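Local coordinates for surface-associated protein CshB (Streptococcus gordonii, PDB 6YZG), which acts as a cell-wall-anchored streptococcal surface adhesin, represented here by its non-repetitive domain 2, a ligand-binding fold that probably takes part in binding fibronectin, at the interface of chains A and B. Coordinates in Å, arbitrary orientation; residue numbers count along the deposited sequence, not the author numbering. Chains: chain A/B, Surface-associated protein CshB.

In all three contacts, residues of chain A between 144 and 224 meet residues of chain B between 235 and 286. C-alpha centres lie about 14 Å apart between contacts 1 and 2, 16 Å between contacts 2 and 3, and 19 Å between contacts 1 and 3. Contact 2 pairs strand 164–170 with strand 234–241 across the chains, contact 1 joins loops near strand ends, and contact 3 sets B:Arg284 to B:Ser286 against A:Ser222 and A:Val224. Two-fold symmetry repeats each contact with the chains exchanged. Such reciprocal insertion resembles a domain-swapped dimer, although the structure alone does not show whether it forms on the cell.

Contact 1: the interface of chains A and B. Residues chain A 144, 146-148, 152; chain B 255-257.
B:Gln256 pushes its side chain into the loop that follows A:Asp144 and buries 67 Å² there, the most of any residue in this patch. Its CG sits anti to the carbonyl carbon and the chain bends at chi2 (-54°), which turns the amide back towards A:Asp147 and A:Glu152. A flexible, neutral side chain that can both donate and accept suits a pocket lined by carbonyls and carboxylates. NE2 of B:Gln256, as modelled, lies 3.4 Å from CB of A:Glu152 and reaches a water at 2.8 Å; that water also meets O of A:Asp147, OE2 of A:Glu152 and O of B:Gln255. The amide orientation is doubtful: OE1 of B:Gln256 lies 2.9 Å from OD2 of A:Asp144 and also 3.1 Å from O of A:Asp147, both acceptors, and exchanging the amide O and N would put a donor between the two.

A:Glu146 contributes 37 Å² through its aliphatic stem, CG lying 3.7 Å from O of B:Gln255 and 3.9 Å from CB of B:Ala257; the small alanine admits this approach. A direct, nearly straight bond between the chains runs from N of B:Ala257 to OD1 of A:Asp144 (3.1 Å). N of A:Glu146 reaches the same oxygen from the opposite face of the carboxylate, which should limit its rotation. A:Asp144 ends strand 139–144, and the B residues belong to the loop between strands 245–252 and 258–263, so loops meet at strand ends.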
ATOM      1  N   ASP A 144      -3.429 -11.544   8.216  1.00 10.69           N
ATOM      2  CA  ASP A 144      -3.015 -10.215   8.692  1.00 10.92           C
ATOM      3  C   ASP A 144      -4.059  -9.234   8.198  1.00 12.08           C
ATOM      4  O   ASP A 144      -4.207  -9.121   6.992  1.00 14.12           O
ATOM      5  CB  ASP A 144      -1.628  -9.834   8.160  1.00 12.17           C
ATOM      6  CG  ASP A 144      -1.077  -8.498   8.621  1.00 11.80           C
ATOM      7  OD1 ASP A 144      -1.741  -7.754   9.327  1.00 11.47           O
ATOM      8  OD2 ASP A 144       0.088  -8.230   8.243  1.00 13.64           O
ATOM      9  N   GLU A 146      -3.875  -6.047   8.218  1.00 14.76           N
ATOM     10  CA  GLU A 146      -3.281  -4.798   7.683  1.00 14.88           C
ATOM     11  C   GLU A 146      -2.473  -5.060   6.424  1.00 15.60           C
ATOM     12  O   GLU A 146      -1.982  -6.136   6.214  1.00 14.72           O
ATOM     13  CB  GLU A 146      -2.365  -4.140   8.708  1.00 15.76           C
ATOM     14  CG  GLU A 146      -3.075  -3.659   9.946  1.00 19.19           C
ATOM     15  CD  GLU A 146      -3.737  -2.314   9.701  1.00 29.61           C
ATOM     16  OE1 GLU A 146      -3.495  -1.722   8.656  1.00 34.11           O
ATOM     17  OE2 GLU A 146      -4.478  -1.892  10.546  1.00 39.23           O
ATOM     18  N   ASP A 147      -2.290  -3.994   5.659  1.00 17.21           N
ATOM     19  CA  ASP A 147      -1.422  -4.062   4.467  1.00 19.68           C
ATOM     20  C   ASP A 147       0.037  -4.152   4.931  1.00 15.48           C
ATOM     21  O   ASP A 147       0.364  -3.718   6.002  1.00 16.20           O
ATOM     22  CB  ASP A 147      -1.586  -2.839   3.564  1.00 23.95           C
ATOM     23  CG  ASP A 147      -1.480  -3.209   2.086  1.00 37.90           C
ATOM     24  OD1 ASP A 147      -0.953  -4.268   1.776  1.00 45.21           O
ATOM     25  OD2 ASP A 147      -2.006  -2.477   1.255  1.00 52.07           O
ATOM     26  N   ALA A 148       0.840  -4.778   4.103  1.00 17.07           N
ATOM     27  CA  ALA A 148       2.272  -4.934   4.369  1.00 15.80           C
ATOM     28  C   ALA A 148       3.083  -4.543   3.127  1.00 17.61           C
ATOM     29  O   ALA A 148       2.824  -5.022   2.068  1.00 19.70           O
ATOM     30  CB  ALA A 148       2.535  -6.368   4.745  1.00 16.79           C
ATOM     31  N   GLU A 152       7.563  -4.992   6.143  1.00 12.25           N
ATOM     32  CA  GLU A 152       6.556  -5.225   7.217  1.00 11.72           C
ATOM     33  C   GLU A 152       6.266  -6.726   7.221  1.00 12.25           C
ATOM     34  O   GLU A 152       5.875  -7.253   6.191  1.00 13.53           O
ATOM     35  CB  GLU A 152       5.265  -4.414   7.060  1.00 14.56           C
ATOM     36  CG  GLU A 152       5.523  -2.907   7.070  1.00 15.38           C
ATOM     37  CD  GLU A 152       4.291  -2.047   6.836  1.00 18.78           C
ATOM     38  OE1 GLU A 152       3.582  -2.320   5.853  1.00 20.45           O
ATOM     39  OE2 GLU A 152       4.032  -1.143   7.630  1.00 24.81           O
TER
ATOM     40  N   GLN B 255       2.190  -0.943  11.956  1.00 12.70           N
ATOM     41  CA  GLN B 255       1.432  -1.935  12.746  1.00 13.47           C
ATOM     42  C   GLN B 255       0.836  -2.979  11.836  1.00 14.35           C
ATOM     43  O   GLN B 255       0.359  -2.689  10.723  1.00 13.58           O
ATOM     44  CB  GLN B 255       0.289  -1.299  13.533  1.00 13.82           C
ATOM     45  CG  GLN B 255       0.765  -0.473  14.698  1.00 15.42           C
ATOM     46  CD  GLN B 255      -0.395   0.005  15.529  1.00 19.79           C
ATOM     47  OE1 GLN B 255      -0.453   1.196  15.830  1.00 25.73           O
ATOM     48  NE2 GLN B 255      -1.233  -0.915  15.964  1.00 16.52           N
ATOM     49  N   GLN B 256       0.810  -4.216  12.311  1.00 11.16           N
ATOM     50  CA  GLN B 256       0.080  -5.284  11.627  1.00 12.19           C
ATOM     51  C   GLN B 256      -1.008  -5.738  12.575  1.00 15.10           C
ATOM     52  O   GLN B 256      -1.040  -5.292  13.706  1.00 18.21           O
ATOM     53  CB  GLN B 256       1.008  -6.438  11.234  1.00 11.80           C
ATOM     54  CG  GLN B 256       2.248  -6.019  10.480  1.00 12.95           C
ATOM     55  CD  GLN B 256       1.954  -5.185   9.255  1.00 13.95           C
ATOM     56  OE1 GLN B 256       1.132  -5.530   8.356  1.00 15.80           O
ATOM     57  NE2 GLN B 256       2.622  -4.052   9.159  1.00 12.00           N
ATOM     58  N   ALA B 257      -1.846  -6.656  12.176  1.00 10.77           N
ATOM     59  CA  ALA B 257      -2.958  -7.057  13.050  1.00 12.25           C
ATOM     60  C   ALA B 257      -3.348  -8.501  12.818  1.00 11.63           C
ATOM     61  O   ALA B 257      -3.445  -8.913  11.679  1.00 14.27           O
ATOM     62  CB  ALA B 257      -4.127  -6.142  12.723  1.00 13.29           C
TER
HETATM   63  O   HOH W   1       1.212  -1.864   8.136  1.00 24.35           O

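Contact 2: the interface of chains A and B. Residues chain A 165-168, 179; chain B 235-237.
B:Pro236 and B:Val237 pair antiparallel with A:Glu168 and A:Gly167, the proline ring turned towards two tyrosines. CB of B:Pro236 is the shared point of contact: CE1 of A:Tyr165 approaches it to 3.9 Å and CD1 of A:Tyr179 to 4.0 Å. Both tyrosine side chains run at a slant to the proline, and ring carbons, CE1 and CD1, make the contacts. The first ring is swung over by placing CG anti to the backbone N (chi1 178°), and N of A:Gly167, from its own strand, lies over the centre of one face, 3.6 Å above the ring plane. Rigid and apolar, proline makes a compact partner for aromatic carbons, and its missing N-H need not weaken this pairing, since the bonds seen here use N and O of the next residue.

B:Val237 buries 48 Å². Its CG1 lies 4.1 Å from CB of A:Met166, where two flexible or branched apolar side chains flank the backbone pairing. N of A:Met166 donates an almost straight bond to O of B:Val237 (2.9 Å), tilted from the carbonyl plane. A:Met166 and A:Gly167 both bond to B:Val237, a pattern that resembles a beta bulge. Glycine suits the second position, since its phi of 127° is unfavourable for residues with a side chain. O of A:Gly167 accepts a hydrogen bond from N of B:Val237 at 3.0 Å, the donor lying nearly in line with the C=O bond.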
ATOM      1  N   TYR A 165      -4.028 -22.520   1.473  1.00  8.89           N
ATOM      2  CA  TYR A 165      -4.547 -21.220   1.016  1.00  9.41           C
ATOM      3  C   TYR A 165      -6.044 -21.315   0.761  1.00 10.30           C
ATOM      4  O   TYR A 165      -6.488 -22.191   0.033  1.00 12.87           O
ATOM      5  CB  TYR A 165      -3.815 -20.764  -0.221  1.00 10.95           C
ATOM      6  CG  TYR A 165      -4.305 -19.455  -0.811  1.00 10.22           C
ATOM      7  CD1 TYR A 165      -4.209 -18.279  -0.114  1.00 11.85           C
ATOM      8  CD2 TYR A 165      -4.881 -19.417  -2.058  1.00 12.45           C
ATOM      9  CE1 TYR A 165      -4.603 -17.060  -0.649  1.00 13.09           C
ATOM     10  CE2 TYR A 165      -5.283 -18.205  -2.604  1.00 14.67           C
ATOM     11  CZ  TYR A 165      -5.188 -17.045  -1.885  1.00 15.15           C
ATOM     12  OH  TYR A 165      -5.585 -15.819  -2.425  1.00 17.76           O
ATOM     13  N   MET A 166      -6.831 -20.475   1.389  1.00 10.13           N
ATOM     14  CA  MET A 166      -8.307 -20.490   1.318  1.00 11.60           C
ATOM     15  C   MET A 166      -8.859 -19.500   0.314  1.00 14.29           C
ATOM     16  O   MET A 166      -9.997 -19.703  -0.116  1.00 18.05           O
ATOM     17  CB  MET A 166      -8.834 -20.146   2.700  1.00 12.72           C
ATOM     18  CG  MET A 166      -8.478 -21.129   3.723  1.00 13.17           C
ATOM     19  SD  MET A 166      -9.182 -22.758   3.468  1.00 18.82           S
ATOM     20  CE  MET A 166      -7.773 -23.597   2.794  1.00 30.59           C
ATOM     21  N   GLY A 167      -8.136 -18.487  -0.028  1.00 13.04           N
ATOM     22  CA  GLY A 167      -8.627 -17.369  -0.846  1.00 12.83           C
ATOM     23  C   GLY A 167      -8.358 -16.041  -0.177  1.00 14.95           C
ATOM     24  O   GLY A 167      -7.530 -15.912   0.719  1.00 13.55           O
ATOM     25  N   GLU A 168      -8.984 -14.999  -0.706  1.00 15.93           N
ATOM     26  CA  GLU A 168      -8.746 -13.596  -0.335  1.00 18.09           C
ATOM     27  C   GLU A 168      -9.962 -13.102   0.419  1.00 18.41           C
ATOM     28  O   GLU A 168     -11.061 -13.359  -0.024  1.00 21.10           O
ATOM     29  CB  GLU A 168      -8.612 -12.748  -1.595  1.00 21.53           C
ATOM     30  CG  GLU A 168      -7.394 -12.986  -2.434  1.00 27.18           C
ATOM     31  CD  GLU A 168      -7.584 -12.375  -3.826  1.00 38.77           C
ATOM     32  OE1 GLU A 168      -7.203 -13.015  -4.855  1.00 44.04           O
ATOM     33  OE2 GLU A 168      -8.172 -11.270  -3.885  1.00 44.67           O
ATOM     34  N   TYR A 179      -0.690 -14.241  -4.112  1.00 31.62           N
ATOM     35  CA  TYR A 179      -0.200 -13.120  -3.227  1.00 27.19           C
ATOM     36  C   TYR A 179       1.304 -13.040  -3.535  1.00 17.56           C
ATOM     37  O   TYR A 179       1.790 -13.942  -4.221  1.00 23.20           O
ATOM     38  CB  TYR A 179      -0.389 -13.298  -1.693  1.00 24.94           C
ATOM     39  CG  TYR A 179      -0.064 -14.697  -1.245  1.00 19.14           C
ATOM     40  CD1 TYR A 179      -1.044 -15.664  -1.267  1.00 18.28           C
ATOM     41  CD2 TYR A 179       1.239 -15.102  -0.981  1.00 16.17           C
ATOM     42  CE1 TYR A 179      -0.757 -17.010  -1.112  1.00 16.11           C
ATOM     43  CE2 TYR A 179       1.531 -16.435  -0.791  1.00 14.02           C
ATOM     44  CZ  TYR A 179       0.530 -17.398  -0.808  1.00 13.84           C
ATOM     45  OH  TYR A 179       0.811 -18.704  -0.705  1.00 14.27           O
TER
ATOM     46  N   VAL B 235      -6.755  -9.448   1.684  1.00 19.23           N
ATOM     47  CA  VAL B 235      -5.753 -10.139   2.534  1.00 17.22           C
ATOM     48  C   VAL B 235      -5.894 -11.633   2.266  1.00 14.45           C
ATOM     49  O   VAL B 235      -7.002 -12.145   2.149  1.00 16.01           O
ATOM     50  CB  VAL B 235      -5.889  -9.797   4.023  1.00 18.48           C
ATOM     51  CG1 VAL B 235      -5.750  -8.296   4.239  1.00 20.30           C
ATOM     52  CG2 VAL B 235      -7.105 -10.320   4.709  1.00 18.00           C
ATOM     53  N   PRO B 236      -4.747 -12.290   2.157  1.00 14.74           N
ATOM     54  CA  PRO B 236      -4.755 -13.734   1.944  1.00 13.70           C
ATOM     55  C   PRO B 236      -5.100 -14.438   3.261  1.00 12.06           C
ATOM     56  O   PRO B 236      -4.672 -14.051   4.331  1.00 13.37           O
ATOM     57  CB  PRO B 236      -3.356 -14.078   1.524  1.00 15.52           C
ATOM     58  CG  PRO B 236      -2.505 -12.957   2.031  1.00 18.61           C
ATOM     59  CD  PRO B 236      -3.391 -11.745   1.978  1.00 17.70           C
ATOM     60  N   VAL B 237      -5.841 -15.533   3.132  1.00 10.31           N
ATOM     61  CA  VAL B 237      -6.327 -16.342   4.285  1.00 10.24           C
ATOM     62  C   VAL B 237      -5.748 -17.736   4.150  1.00  9.38           C
ATOM     63  O   VAL B 237      -5.839 -18.359   3.088  1.00 10.23           O
ATOM     64  CB  VAL B 237      -7.840 -16.381   4.354  1.00  9.54           C
ATOM     65  CG1 VAL B 237      -8.337 -17.235   5.509  1.00 10.45           C
ATOM     66  CG2 VAL B 237      -8.430 -14.989   4.451  1.00 11.11           C
TER

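Contact 3: the interface of chains A and B. Residues chain A 212, 214, 219, 222, 224; chain B 284-286.
B:Asp285 and B:Ser286 follow an extended, polyproline-like course (phi -65° for both) past the loop residue A:Ser222 and A:Val224, which opens the short strand 224–225. The hydroxyl of B:Ser286 is the centre of the contact: its OG forms a hydrogen bond with OG of A:Ser222 at 2.9 Å. O of A:Val224 can accept from the same serine OG, also at 2.9 Å. A water joins this hydroxyl to OG of A:Ser212 and to the A:Val224 carbonyl. Serine, small and able to donate and accept, suits so tight a polar junction.

A:Ser222 is held from its own chain. With OG between the backbone N and carbonyl carbon (chi1 80°), it donates to O of A:Gly219 at 2.7 Å and accepts from N of A:Val224. With A:Ser222 donating to A:Gly219, the hydrogen of B:Ser286 probably alternates between OG of A:Ser222 and O of A:Val224. Within chain B, N of B:Ser286 bonds to OD1 of B:Asp285 from above the carboxylate plane, steadying the turn of that side chain. The branched A:Val224 packs its CG2 methyl 4.0 Å from CA of B:Asp285, and OD1 of the same aspartate lies beside that methyl at 3.7 Å.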
ATOM      1  N   SER A 212      10.446 -15.931   4.413  1.00 10.52           N
ATOM      2  CA  SER A 212      10.167 -17.359   4.154  1.00 11.44           C
ATOM      3  C   SER A 212      11.320 -18.005   3.411  1.00 11.74           C
ATOM      4  O   SER A 212      11.821 -17.471   2.417  1.00 13.64           O
ATOM      5  CB  SER A 212       8.903 -17.525   3.367  1.00 10.33           C
ATOM      6  OG  SER A 212       8.615 -18.920   3.258  1.00 11.07           O
ATOM      7  N   ASP A 214      10.679 -20.389   1.532  1.00 11.99           N
ATOM      8  CA  ASP A 214       9.883 -20.795   0.351  1.00 11.68           C
ATOM      9  C   ASP A 214       9.475 -19.533  -0.378  1.00 11.46           C
ATOM     10  O   ASP A 214       8.435 -18.937  -0.101  1.00 12.02           O
ATOM     11  CB  ASP A 214       8.701 -21.649   0.800  1.00 11.35           C
ATOM     12  CG  ASP A 214       7.781 -22.010  -0.315  1.00 13.38           C
ATOM     13  OD1 ASP A 214       8.053 -21.684  -1.506  1.00 13.73           O
ATOM     14  OD2 ASP A 214       6.686 -22.488   0.032  1.00 14.05           O
ATOM     15  N   GLY A 219       5.232 -20.763   2.265  1.00 10.25           N
ATOM     16  CA  GLY A 219       5.065 -21.718   3.337  1.00 10.39           C
ATOM     17  C   GLY A 219       3.814 -22.567   3.270  1.00 10.31           C
ATOM     18  O   GLY A 219       3.529 -23.299   4.235  1.00  9.99           O
ATOM     19  N   SER A 222       3.556 -26.212   4.906  1.00  9.00           N
ATOM     20  CA  SER A 222       4.468 -26.229   6.041  1.00  8.19           C
ATOM     21  C   SER A 222       3.746 -25.618   7.229  1.00  7.87           C
ATOM     22  O   SER A 222       2.627 -25.124   7.065  1.00  8.51           O
ATOM     23  CB  SER A 222       5.757 -25.440   5.759  1.00  8.56           C
ATOM     24  OG  SER A 222       5.573 -24.049   5.913  1.00  9.06           O
ATOM     25  N   VAL A 224       4.830 -22.904   8.841  1.00  7.43           N
ATOM     26  CA  VAL A 224       5.200 -21.480   8.942  1.00  7.56           C
ATOM     27  C   VAL A 224       4.766 -20.779   7.676  1.00  7.88           C
ATOM     28  O   VAL A 224       5.243 -21.158   6.591  1.00  9.40           O
ATOM     29  CB  VAL A 224       6.716 -21.345   9.153  1.00  8.09           C
ATOM     30  CG1 VAL A 224       7.061 -19.867   9.358  1.00  8.13           C
ATOM     31  CG2 VAL A 224       7.169 -22.197  10.321  1.00  8.90           C
TER
ATOM     32  N   ARG B 284       7.541 -27.539  11.766  1.00 11.70           N
ATOM     33  CA  ARG B 284       8.124 -27.896  10.475  1.00 11.79           C
ATOM     34  C   ARG B 284       8.215 -26.610   9.621  1.00 11.49           C
ATOM     35  O   ARG B 284       7.217 -26.060   9.132  1.00 10.88           O
ATOM     36  CB  ARG B 284       7.314 -28.980   9.776  1.00 14.13           C
ATOM     37  CG  ARG B 284       7.906 -29.397   8.440  1.00 14.91           C
ATOM     38  CD  ARG B 284       7.291 -30.687   7.863  1.00 16.80           C
ATOM     39  NE  ARG B 284       5.876 -30.509   7.812  1.00 18.23           N
ATOM     40  CZ  ARG B 284       5.230 -29.947   6.826  1.00 16.06           C
ATOM     41  NH1 ARG B 284       3.928 -29.791   6.961  1.00 19.76           N
ATOM     42  NH2 ARG B 284       5.878 -29.611   5.704  1.00 18.91           N
ATOM     43  N   ASP B 285       9.425 -26.059   9.495  1.00 10.43           N
ATOM     44  CA  ASP B 285       9.659 -24.888   8.673  1.00 10.50           C
ATOM     45  C   ASP B 285       9.414 -25.182   7.210  1.00 10.74           C
ATOM     46  O   ASP B 285       9.472 -26.353   6.783  1.00 12.22           O
ATOM     47  CB  ASP B 285      11.078 -24.361   8.886  1.00 11.39           C
ATOM     48  CG  ASP B 285      11.252 -22.878   8.653  1.00 12.26           C
ATOM     49  OD1 ASP B 285      10.273 -22.213   8.236  1.00 11.90           O
ATOM     50  OD2 ASP B 285      12.441 -22.425   8.851  1.00 12.07           O
ATOM     51  N   SER B 286       9.196 -24.111   6.476  1.00 11.85           N
ATOM     52  CA  SER B 286       9.005 -24.201   5.035  1.00 11.85           C
ATOM     53  C   SER B 286      10.276 -24.700   4.341  1.00 13.38           C
ATOM     54  O   SER B 286      11.401 -24.374   4.767  1.00 13.99           O
ATOM     55  CB  SER B 286       8.638 -22.834   4.501  1.00 12.84           C
ATOM     56  OG  SER B 286       7.704 -22.136   5.348  1.00 13.20           O
TER
HETATM   57  O   HOH W   2       7.502 -19.254   5.719  1.00 13.57           O